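Local coordinates for UDP-N-acetylglucosamine 2-epimerase (Listeria monocytogenes, PDB 3OT5), which probably catalyses the reversible epimerisation at C2 of the sugar that interconverts UDP-N-acetylglucosamine and UDP-N-acetylmannosamine, at residues D171-K181 against K189-N199; G122-L132 against P158-M169. All blocks are in the same frame, centred on the assembly; numbering follows the deposited sequence.

Interaction 1: D171-K181 against K189-N199; sequences DIHFSPTKQAK and KDPATIFVTGN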
loop_
_atom_site.group_PDB
_atom_site.type_symbol
_atom_site.label_atom_id
_atom_site.label_comp_id
_atom_site.label_asym_id
_atom_site.label_seq_id
_atom_site.Cartn_x
_atom_site.Cartn_y
_atom_site.Cartn_z
ATOM N N ASP A 171 -14.139 -10.157 -13.473
ATOM C CA ASP A 171 -15.047 -11.251 -13.208
ATOM C C ASP A 171 -15.070 -11.518 -11.717
ATOM O O ASP A 171 -16.037 -12.013 -11.200
ATOM C CB ASP A 171 -14.567 -12.486 -13.937
ATOM C CG ASP A 171 -14.597 -12.307 -15.417
ATOM O OD1 ASP A 171 -15.693 -12.037 -15.946
ATOM O OD2 ASP A 171 -13.544 -12.465 -16.047
ATOM N N ILE A 172 -13.987 -11.178 -11.030
ATOM C CA ILE A 172 -13.899 -11.392 -9.599
ATOM C C ILE A 172 -13.140 -10.211 -8.985
ATOM O O ILE A 172 -12.122 -9.744 -9.509
ATOM C CB ILE A 172 -13.328 -12.810 -9.290
ATOM C CG1 ILE A 172 -13.293 -13.089 -7.792
ATOM C CG2 ILE A 172 -11.963 -12.995 -9.915
ATOM C CD1 ILE A 172 -13.029 -14.572 -7.484
ATOM N N HIS A 173 -13.691 -9.702 -7.890
ATOM C CA HIS A 173 -13.165 -8.529 -7.238
ATOM C C HIS A 173 -12.713 -8.855 -5.843
ATOM O O HIS A 173 -13.446 -9.475 -5.062
ATOM C CB HIS A 173 -14.269 -7.475 -7.163
ATOM C CG HIS A 173 -14.942 -7.224 -8.472
ATOM N ND1 HIS A 173 -14.594 -6.183 -9.305
ATOM C CD2 HIS A 173 -15.933 -7.896 -9.102
ATOM C CE1 HIS A 173 -15.354 -6.213 -10.384
ATOM N NE2 HIS A 173 -16.170 -7.251 -10.292
ATOM N N PHE A 174 -11.504 -8.424 -5.532
ATOM C CA PHE A 174 -10.938 -8.648 -4.238
ATOM C C PHE A 174 -10.832 -7.252 -3.636
ATOM O O PHE A 174 -9.906 -6.514 -3.908
ATOM C CB PHE A 174 -9.591 -9.362 -4.385
ATOM C CG PHE A 174 -9.650 -10.572 -5.289
ATOM C CD1 PHE A 174 -10.291 -11.728 -4.885
ATOM C CD2 PHE A 174 -9.058 -10.545 -6.550
ATOM C CE1 PHE A 174 -10.340 -12.834 -5.699
ATOM C CE2 PHE A 174 -9.091 -11.649 -7.373
ATOM C CZ PHE A 174 -9.748 -12.803 -6.953
ATOM N N SER A 175 -11.844 -6.875 -2.863
ATOM C CA SER A 175 -11.892 -5.559 -2.252
ATOM C C SER A 175 -11.073 -5.529 -0.979
ATOM O O SER A 175 -11.005 -6.517 -0.259
ATOM C CB SER A 175 -13.336 -5.168 -1.938
ATOM O OG SER A 175 -14.104 -5.092 -3.127
ATOM N N PRO A 176 -10.432 -4.397 -0.708
ATOM C CA PRO A 176 -9.653 -4.345 0.498
ATOM C C PRO A 176 -10.529 -4.063 1.705
ATOM O O PRO A 176 -10.166 -4.437 2.814
ATOM C CB PRO A 176 -8.702 -3.177 0.243
ATOM C CG PRO A 176 -9.488 -2.262 -0.602
ATOM C CD PRO A 176 -10.320 -3.153 -1.489
ATOM N N THR A 177 -11.687 -3.448 1.489
ATOM C CA THR A 177 -12.569 -3.097 2.594
ATOM C C THR A 177 -14.037 -3.293 2.274
ATOM O O THR A 177 -14.427 -3.499 1.113
ATOM C CB THR A 177 -12.402 -1.613 2.970
ATOM O OG1 THR A 177 -12.764 -0.796 1.849
ATOM C CG2 THR A 177 -10.958 -1.309 3.369
ATOM N N LYS A 178 -14.849 -3.213 3.325
ATOM C CA LYS A 178 -16.278 -3.358 3.197
ATOM C C LYS A 178 -16.783 -2.244 2.278
ATOM O O LYS A 178 -17.635 -2.489 1.412
ATOM C CB LYS A 178 -16.961 -3.298 4.571
ATOM C CG LYS A 178 -18.472 -3.572 4.521
ATOM C CD LYS A 178 -19.122 -3.495 5.904
ATOM C CE LYS A 178 -20.636 -3.747 5.833
ATOM N NZ LYS A 178 -21.308 -3.715 7.188
ATOM N N GLN A 179 -16.227 -1.040 2.461
ATOM C CA GLN A 179 -16.588 0.139 1.667
ATOM C C GLN A 179 -16.382 -0.092 0.190
ATOM O O GLN A 179 -17.239 0.228 -0.607
ATOM C CB GLN A 179 -15.737 1.338 2.083
ATOM C CG GLN A 179 -16.027 2.658 1.332
ATOM C CD GLN A 179 -17.457 3.152 1.512
ATOM O OE1 GLN A 179 -18.396 2.618 0.916
ATOM N NE2 GLN A 179 -17.616 4.223 2.286
ATOM N N ALA A 180 -15.222 -0.620 -0.175
ATOM C CA ALA A 180 -14.918 -0.897 -1.577
ATOM C C ALA A 180 -15.924 -1.892 -2.154
ATOM O O ALA A 180 -16.281 -1.814 -3.338
ATOM C CB ALA A 180 -13.494 -1.431 -1.721
ATOM N N LYS A 181 -16.373 -2.829 -1.324
ATOM C CA LYS A 181 -17.353 -3.818 -1.751
ATOM C C LYS A 181 -18.667 -3.118 -2.036
ATOM O O LYS A 181 -19.266 -3.332 -3.088
ATOM C CB LYS A 181 -17.527 -4.939 -0.715
ATOM C CG LYS A 181 -18.607 -5.962 -1.082
ATOM C CD LYS A 181 -18.493 -7.235 -0.242
ATOM C CE LYS A 181 -19.427 -8.333 -0.730
ATOM N NZ LYS A 181 -19.122 -9.640 -0.067
ATOM N N LYS A 189 -22.713 -4.634 -9.342
ATOM C CA LYS A 189 -21.915 -5.860 -9.490
ATOM C C LYS A 189 -22.559 -7.010 -8.720
ATOM O O LYS A 189 -23.236 -6.800 -7.711
ATOM C CB LYS A 189 -20.455 -5.693 -9.035
ATOM C CG LYS A 189 -19.498 -5.083 -10.047
ATOM C CD LYS A 189 -19.795 -3.655 -10.404
ATOM C CE LYS A 189 -18.741 -3.136 -11.381
ATOM N NZ LYS A 189 -18.979 -1.734 -11.779
ATOM N N ASP A 190 -22.317 -8.225 -9.201
ATOM C CA ASP A 190 -22.869 -9.430 -8.602
ATOM C C ASP A 190 -22.180 -9.709 -7.262
ATOM O O ASP A 190 -20.990 -10.000 -7.236
ATOM C CB ASP A 190 -22.679 -10.603 -9.578
ATOM C CG ASP A 190 -23.359 -11.887 -9.123
ATOM O OD1 ASP A 190 -23.330 -12.862 -9.907
ATOM O OD2 ASP A 190 -23.927 -11.934 -8.010
ATOM N N PRO A 191 -22.934 -9.627 -6.145
ATOM C CA PRO A 191 -22.349 -9.882 -4.822
ATOM C C PRO A 191 -21.507 -11.162 -4.762
ATOM O O PRO A 191 -20.487 -11.189 -4.093
ATOM C CB PRO A 191 -23.576 -10.026 -3.896
ATOM C CG PRO A 191 -24.727 -9.390 -4.632
ATOM C CD PRO A 191 -24.405 -9.458 -6.097
ATOM N N ALA A 192 -21.944 -12.217 -5.444
ATOM C CA ALA A 192 -21.208 -13.482 -5.454
ATOM C C ALA A 192 -19.792 -13.354 -6.045
ATOM O O ALA A 192 -18.955 -14.236 -5.850
ATOM C CB ALA A 192 -21.999 -14.548 -6.213
ATOM N N THR A 193 -19.516 -12.265 -6.753
ATOM C CA THR A 193 -18.196 -12.082 -7.353
ATOM C C THR A 193 -17.247 -11.156 -6.558
ATOM O O THR A 193 -16.081 -10.988 -6.937
ATOM C CB THR A 193 -18.333 -11.534 -8.781
ATOM O OG1 THR A 193 -18.865 -10.208 -8.740
ATOM C CG2 THR A 193 -19.243 -12.445 -9.625
ATOM N N ILE A 194 -17.728 -10.571 -5.463
ATOM C CA ILE A 194 -16.897 -9.656 -4.669
ATOM C C ILE A 194 -16.475 -10.269 -3.344
ATOM O O ILE A 194 -17.299 -10.832 -2.608
ATOM C CB ILE A 194 -17.644 -8.351 -4.343
ATOM C CG1 ILE A 194 -18.203 -7.694 -5.607
ATOM C CG2 ILE A 194 -16.715 -7.381 -3.628
ATOM C CD1 ILE A 194 -19.200 -6.599 -5.288
ATOM N N PHE A 195 -15.194 -10.128 -3.017
ATOM C CA PHE A 195 -14.679 -10.658 -1.763
ATOM C C PHE A 195 -13.858 -9.612 -1.022
ATOM O O PHE A 195 -12.869 -9.132 -1.550
ATOM C CB PHE A 195 -13.800 -11.888 -2.021
ATOM C CG PHE A 195 -14.523 -13.031 -2.656
ATOM C CD1 PHE A 195 -15.086 -14.034 -1.873
ATOM C CD2 PHE A 195 -14.655 -13.109 -4.033
ATOM C CE1 PHE A 195 -15.757 -15.090 -2.453
ATOM C CE2 PHE A 195 -15.332 -14.175 -4.626
ATOM C CZ PHE A 195 -15.876 -15.164 -3.835
ATOM N N VAL A 196 -14.280 -9.256 0.193
ATOM C CA VAL A 196 -13.529 -8.324 1.012
ATOM C C VAL A 196 -12.434 -9.207 1.572
ATOM O O VAL A 196 -12.674 -10.061 2.412
ATOM C CB VAL A 196 -14.344 -7.721 2.179
ATOM C CG1 VAL A 196 -13.456 -6.729 2.995
ATOM C CG2 VAL A 196 -15.586 -7.021 1.665
ATOM N N THR A 197 -11.224 -8.992 1.094
ATOM C CA THR A 197 -10.083 -9.796 1.483
ATOM C C THR A 197 -9.067 -9.079 2.355
ATOM O O THR A 197 -8.215 -9.718 2.978
ATOM C CB THR A 197 -9.330 -10.167 0.204
ATOM O OG1 THR A 197 -8.888 -8.960 -0.430
ATOM C CG2 THR A 197 -10.250 -10.928 -0.752
ATOM N N GLY A 198 -9.170 -7.759 2.421
ATOM C CA GLY A 198 -8.173 -6.956 3.137
ATOM C C GLY A 198 -7.171 -6.525 2.070
ATOM O O GLY A 198 -7.309 -6.878 0.895
ATOM N N ASN A 199 -6.150 -5.797 2.500
ATOM C CA ASN A 199 -5.106 -5.277 1.625
ATOM C C ASN A 199 -3.848 -6.151 1.607
ATOM O O ASN A 199 -3.266 -6.401 2.662
ATOM C CB ASN A 199 -4.737 -3.870 2.116
ATOM C CG ASN A 199 -3.612 -3.239 1.320
ATOM O OD1 ASN A 199 -3.010 -3.876 0.448
ATOM N ND2 ASN A 199 -3.312 -1.981 1.623
HETATM O O HOH W 1 -18.361 -9.294 -11.105
#

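Interaction 2: G122-L132 against P158-M169; sequences GDTTTSFAAGL and PEEMNRQLTGVM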
loop_
_atom_site.group_PDB
_atom_site.type_symbol
_atom_site.label_atom_id
_atom_site.label_comp_id
_atom_site.label_asym_id
_atom_site.label_seq_id
_atom_site.Cartn_x
_atom_site.Cartn_y
_atom_site.Cartn_z
ATOM N N GLY A 122 -5.155 -2.881 -8.563
ATOM C CA GLY A 122 -5.552 -1.505 -8.393
ATOM C C GLY A 122 -5.991 -0.657 -9.568
ATOM O O GLY A 122 -6.795 -1.071 -10.407
ATOM N N ASP A 123 -5.389 0.522 -9.656
ATOM C CA ASP A 123 -5.814 1.516 -10.617
ATOM C C ASP A 123 -4.796 2.062 -11.612
ATOM O O ASP A 123 -5.020 3.116 -12.218
ATOM C CB ASP A 123 -6.361 2.644 -9.772
ATOM C CG ASP A 123 -5.394 3.065 -8.695
ATOM O OD1 ASP A 123 -4.160 2.965 -8.925
ATOM O OD2 ASP A 123 -5.859 3.514 -7.628
ATOM N N THR A 124 -3.688 1.370 -11.802
ATOM C CA THR A 124 -2.711 1.846 -12.757
ATOM C C THR A 124 -3.203 1.625 -14.172
ATOM O O THR A 124 -4.079 0.807 -14.433
ATOM C CB THR A 124 -1.367 1.136 -12.599
ATOM O OG1 THR A 124 -1.572 -0.294 -12.646
ATOM C CG2 THR A 124 -0.729 1.533 -11.278
ATOM N N THR A 125 -2.601 2.338 -15.098
ATOM C CA THR A 125 -2.945 2.211 -16.494
ATOM C C THR A 125 -2.575 0.840 -17.021
ATOM O O THR A 125 -3.276 0.289 -17.867
ATOM C CB THR A 125 -2.280 3.310 -17.270
ATOM O OG1 THR A 125 -2.882 4.520 -16.841
ATOM C CG2 THR A 125 -2.456 3.131 -18.808
ATOM N N THR A 126 -1.480 0.292 -16.508
ATOM C CA THR A 126 -1.025 -1.033 -16.894
ATOM C C THR A 126 -2.079 -2.077 -16.536
ATOM O O THR A 126 -2.399 -2.931 -17.343
ATOM C CB THR A 126 0.325 -1.362 -16.238
ATOM O OG1 THR A 126 0.237 -1.110 -14.828
ATOM C CG2 THR A 126 1.414 -0.483 -16.814
ATOM N N SER A 127 -2.658 -1.971 -15.346
ATOM C CA SER A 127 -3.690 -2.911 -14.916
ATOM C C SER A 127 -4.940 -2.867 -15.767
ATOM O O SER A 127 -5.535 -3.908 -16.077
ATOM C CB SER A 127 -4.068 -2.658 -13.469
ATOM O OG SER A 127 -2.991 -3.032 -12.654
ATOM N N PHE A 128 -5.365 -1.666 -16.114
ATOM C CA PHE A 128 -6.539 -1.514 -16.944
ATOM C C PHE A 128 -6.283 -2.104 -18.310
ATOM O O PHE A 128 -7.096 -2.869 -18.819
ATOM C CB PHE A 128 -6.927 -0.053 -17.071
ATOM C CG PHE A 128 -7.719 0.253 -18.308
ATOM C CD1 PHE A 128 -8.998 -0.260 -18.484
ATOM C CD2 PHE A 128 -7.180 1.064 -19.306
ATOM C CE1 PHE A 128 -9.716 0.029 -19.614
ATOM C CE2 PHE A 128 -7.909 1.362 -20.431
ATOM C CZ PHE A 128 -9.179 0.840 -20.587
ATOM N N ALA A 129 -5.140 -1.757 -18.883
ATOM C CA ALA A 129 -4.779 -2.222 -20.221
ATOM C C ALA A 129 -4.672 -3.745 -20.294
ATOM O O ALA A 129 -5.125 -4.377 -21.246
ATOM C CB ALA A 129 -3.473 -1.574 -20.660
ATOM N N ALA A 130 -4.048 -4.314 -19.280
ATOM C CA ALA A 130 -3.870 -5.750 -19.200
ATOM C C ALA A 130 -5.238 -6.390 -18.990
ATOM O O ALA A 130 -5.512 -7.491 -19.483
ATOM C CB ALA A 130 -2.908 -6.091 -18.066
ATOM N N GLY A 131 -6.104 -5.694 -18.263
ATOM C CA GLY A 131 -7.440 -6.179 -18.008
ATOM C C GLY A 131 -8.209 -6.277 -19.298
ATOM O O GLY A 131 -8.869 -7.280 -19.582
ATOM N N LEU A 132 -8.106 -5.230 -20.092
ATOM C CA LEU A 132 -8.768 -5.182 -21.367
ATOM C C LEU A 132 -8.237 -6.280 -22.301
ATOM O O LEU A 132 -9.019 -6.926 -23.017
ATOM C CB LEU A 132 -8.569 -3.806 -21.980
ATOM C CG LEU A 132 -9.265 -3.542 -23.312
ATOM C CD1 LEU A 132 -10.779 -3.706 -23.200
ATOM C CD2 LEU A 132 -8.902 -2.155 -23.756
ATOM N N PRO A 158 -5.341 9.118 -14.191
ATOM C CA PRO A 158 -6.517 8.417 -14.659
ATOM C C PRO A 158 -6.923 7.260 -13.767
ATOM O O PRO A 158 -7.743 6.418 -14.186
ATOM C CB PRO A 158 -6.062 7.869 -16.011
ATOM C CG PRO A 158 -4.605 7.584 -15.814
ATOM C CD PRO A 158 -4.107 8.595 -14.809
ATOM N N GLU A 159 -6.409 7.243 -12.540
ATOM C CA GLU A 159 -6.659 6.146 -11.622
ATOM C C GLU A 159 -8.119 5.865 -11.269
ATOM O O GLU A 159 -8.496 4.705 -11.155
ATOM C CB GLU A 159 -5.822 6.283 -10.343
ATOM C CG GLU A 159 -4.309 6.097 -10.516
ATOM C CD GLU A 159 -3.580 7.312 -11.118
ATOM O OE1 GLU A 159 -4.160 8.422 -11.168
ATOM O OE2 GLU A 159 -2.406 7.152 -11.518
ATOM N N GLU A 160 -8.934 6.885 -11.053
ATOM C CA GLU A 160 -10.349 6.626 -10.746
ATOM C C GLU A 160 -10.999 5.905 -11.933
ATOM O O GLU A 160 -11.699 4.895 -11.767
ATOM C CB GLU A 160 -11.106 7.912 -10.452
ATOM C CG GLU A 160 -12.614 7.754 -10.223
ATOM C CD GLU A 160 -12.992 6.987 -8.959
ATOM O OE1 GLU A 160 -12.118 6.631 -8.142
ATOM O OE2 GLU A 160 -14.197 6.762 -8.771
ATOM N N MET A 161 -10.765 6.416 -13.131
ATOM C CA MET A 161 -11.349 5.796 -14.317
ATOM C C MET A 161 -10.750 4.420 -14.525
ATOM O O MET A 161 -11.456 3.498 -14.903
ATOM C CB MET A 161 -11.159 6.645 -15.568
ATOM C CG MET A 161 -11.916 6.077 -16.781
ATOM S SD MET A 161 -13.715 6.051 -16.479
ATOM C CE MET A 161 -14.093 7.792 -16.451
ATOM N N ASN A 162 -9.454 4.268 -14.273
ATOM C CA ASN A 162 -8.831 2.966 -14.416
ATOM C C ASN A 162 -9.557 1.929 -13.587
ATOM O O ASN A 162 -9.997 0.911 -14.110
ATOM C CB ASN A 162 -7.348 2.994 -14.051
ATOM C CG ASN A 162 -6.497 3.613 -15.142
ATOM O OD1 ASN A 162 -6.942 3.691 -16.273
ATOM N ND2 ASN A 162 -5.272 4.066 -14.803
ATOM N N ARG A 163 -9.733 2.209 -12.308
ATOM C CA ARG A 163 -10.375 1.234 -11.433
ATOM C C ARG A 163 -11.849 1.022 -11.750
ATOM O O ARG A 163 -12.404 -0.053 -11.448
ATOM C CB ARG A 163 -10.134 1.588 -9.969
ATOM C CG ARG A 163 -10.649 2.920 -9.520
ATOM C CD ARG A 163 -9.851 3.344 -8.312
ATOM N NE ARG A 163 -10.163 4.687 -7.863
ATOM C CZ ARG A 163 -9.418 5.357 -6.992
ATOM N NH1 ARG A 163 -8.301 4.811 -6.517
ATOM N NH2 ARG A 163 -9.769 6.579 -6.616
ATOM N N GLN A 164 -12.494 2.028 -12.342
ATOM C CA GLN A 164 -13.885 1.851 -12.713
ATOM C C GLN A 164 -13.961 0.971 -13.958
ATOM O O GLN A 164 -14.787 0.069 -14.018
ATOM C CB GLN A 164 -14.616 3.162 -12.940
ATOM C CG GLN A 164 -14.957 3.933 -11.687
ATOM C CD GLN A 164 -15.849 5.130 -11.994
ATOM O OE1 GLN A 164 -16.701 5.055 -12.869
ATOM N NE2 GLN A 164 -15.671 6.228 -11.259
ATOM N N LEU A 165 -13.087 1.209 -14.936
ATOM C CA LEU A 165 -13.087 0.409 -16.163
ATOM C C LEU A 165 -12.708 -1.025 -15.837
ATOM O O LEU A 165 -13.363 -1.971 -16.283
ATOM C CB LEU A 165 -12.140 0.994 -17.217
ATOM C CG LEU A 165 -12.554 2.375 -17.769
ATOM C CD1 LEU A 165 -11.490 2.916 -18.669
ATOM C CD2 LEU A 165 -13.880 2.282 -18.515
ATOM N N THR A 166 -11.636 -1.185 -15.076
ATOM C CA THR A 166 -11.205 -2.508 -14.651
ATOM C C THR A 166 -12.357 -3.185 -13.933
ATOM O O THR A 166 -12.607 -4.370 -14.132
ATOM C CB THR A 166 -9.974 -2.436 -13.748
ATOM O OG1 THR A 166 -8.864 -1.964 -14.522
ATOM C CG2 THR A 166 -9.653 -3.815 -13.173
ATOM N N GLY A 167 -13.084 -2.408 -13.127
ATOM C CA GLY A 167 -14.233 -2.914 -12.397
ATOM C C GLY A 167 -15.334 -3.492 -13.280
ATOM O O GLY A 167 -15.995 -4.448 -12.892
ATOM N N VAL A 168 -15.558 -2.943 -14.464
ATOM C CA VAL A 168 -16.615 -3.497 -15.301
ATOM C C VAL A 168 -16.119 -4.771 -15.980
ATOM O O VAL A 168 -16.884 -5.724 -16.162
ATOM C CB VAL A 168 -17.157 -2.495 -16.359
ATOM C CG1 VAL A 168 -17.572 -1.200 -15.685
ATOM C CG2 VAL A 168 -16.130 -2.225 -17.429
ATOM N N MET A 169 -14.828 -4.807 -16.317
ATOM C CA MET A 169 -14.254 -5.959 -16.996
ATOM C C MET A 169 -13.992 -7.129 -16.068
ATOM O O MET A 169 -14.040 -8.273 -16.490
ATOM C CB MET A 169 -12.952 -5.571 -17.687
ATOM C CG MET A 169 -13.139 -4.527 -18.756
ATOM S SD MET A 169 -11.586 -4.089 -19.530
ATOM C CE MET A 169 -10.690 -3.354 -18.171
HETATM O O HOH W 2 -6.910 -0.572 -13.132
HETATM O O HOH W 3 -5.309 4.615 -18.143
#

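Interaction 1: D171-K181 against K189-N199
His173 lies between Thr193 and Phe195, giving its N-H to the first and its carbonyl to the second, as in a parallel strand pair; the two strands are the ends of a right-handed beta-alpha-beta crossover in which strand 172-175 passes through helix 178-186 to strand 194-196, the outermost strand of a Rossmann-like sheet. His173 N reaches Thr193 O at 2.9 Å, Phe195 N returns to His173 O, and Ser175 N donates to Phe195 O. Beyond the strands, Ser175 O receives Thr197 N at 2.8 Å and a weak, longer bond from Gly198 N, just before the N-cap residue Asn199.

The tight part lies on the face carrying Ile194 and Val196, where the returning helix brings Lys181 over the strand. Its CG stands anti to the backbone N (chi1 177°) and the chain stays extended, laying the methylenes across both residues: CG presses on Ile194 CG2 at 3.5 Å, and CD comes equally near Val196 CG2. NZ bonds only weakly to Ile194 O; its stronger partner is Asp400, which also takes Val196 N, so the C-terminal tail completes this edge. Val196 CG1, the other branch, abuts the backbone of Thr177 at the helix start. On the reverse face Ile172 CD1 approaches the Phe195 ring at CE2, while Phe174 packs against helix 380-392.

Toward Lys189 and Thr193 the fit is looser and wetter. Asp190 and Ala192 are exposed there, and His173 NE2 lies 4.0 Å from Lys189 CG, a plain packing contact. A water fills the bridging role. Lying in the plane of the imidazole, it sits 3.1 Å from His173 NE2 and donates to Thr193 OG1, whose own proton goes to Asp190 O at 2.6 Å.

Interaction 2: G122-L132 against P158-M169
Phe128 is a knob set into a hole formed by Asn162, Leu165, Thr166 and Met169, joining helix 125-136 to helix 159-169 on one side of the Rossmann-like sheet; the axes of 125-132 and 159-169 run 24° from parallel and come within 9.0 Å. Its CB starts 3.7 Å from Thr166 OG1, with Asn162 OD1 nearly as close. CG, roughly anti to the backbone N (chi1 156°), sends the ring across the partner helix. CD2 remains beside Asn162 OD1, whereas CD1 meets Met169 CE at 3.5 Å. Farther out, CE1 meets both CB and CD1 of Leu165 at 3.5 Å, and CZ also nears CD1, which sits over the ring face in a CH-pi contact, 3.9 Å from methyl carbon to centroid.

Polar groups secure the N-terminal end. Asn162 ND2 donates to Asp123 O at 2.8 Å, the acceptor lying close to the amide plane, while a water joins Asn162 OD1 to Thr125 OG1. Arg163 is held side-on by Glu160, NE and NH2 both meeting OE1 in the guanidinium plane; this probably steadies its remaining nitrogen, NH1, which makes a weak salt-bridge bond of 3.0 Å to Asp123 OD2.

Two ways of assembling one Rossmann-like domain appear side by side, with centres 15 Å apart: interaction 1 extends the seven-stranded parallel sheet to its edge, and interaction 2 joins two helices against it. They follow in series along the chain, since helix 159-169 leads almost directly into strand 172-175. The junction is physical as well: His173 CE1 lies 3.1 Å from Gly167 O, and Lys189 CE packs against the same carbonyl oxygen at 3.4 Å. Strand 140-144 offers a further connection, as His143 is joined by backbone bonds to Ile172 and Phe174 of interaction 1, and its side-chain NE2 bonds to Gly122 O of interaction 2.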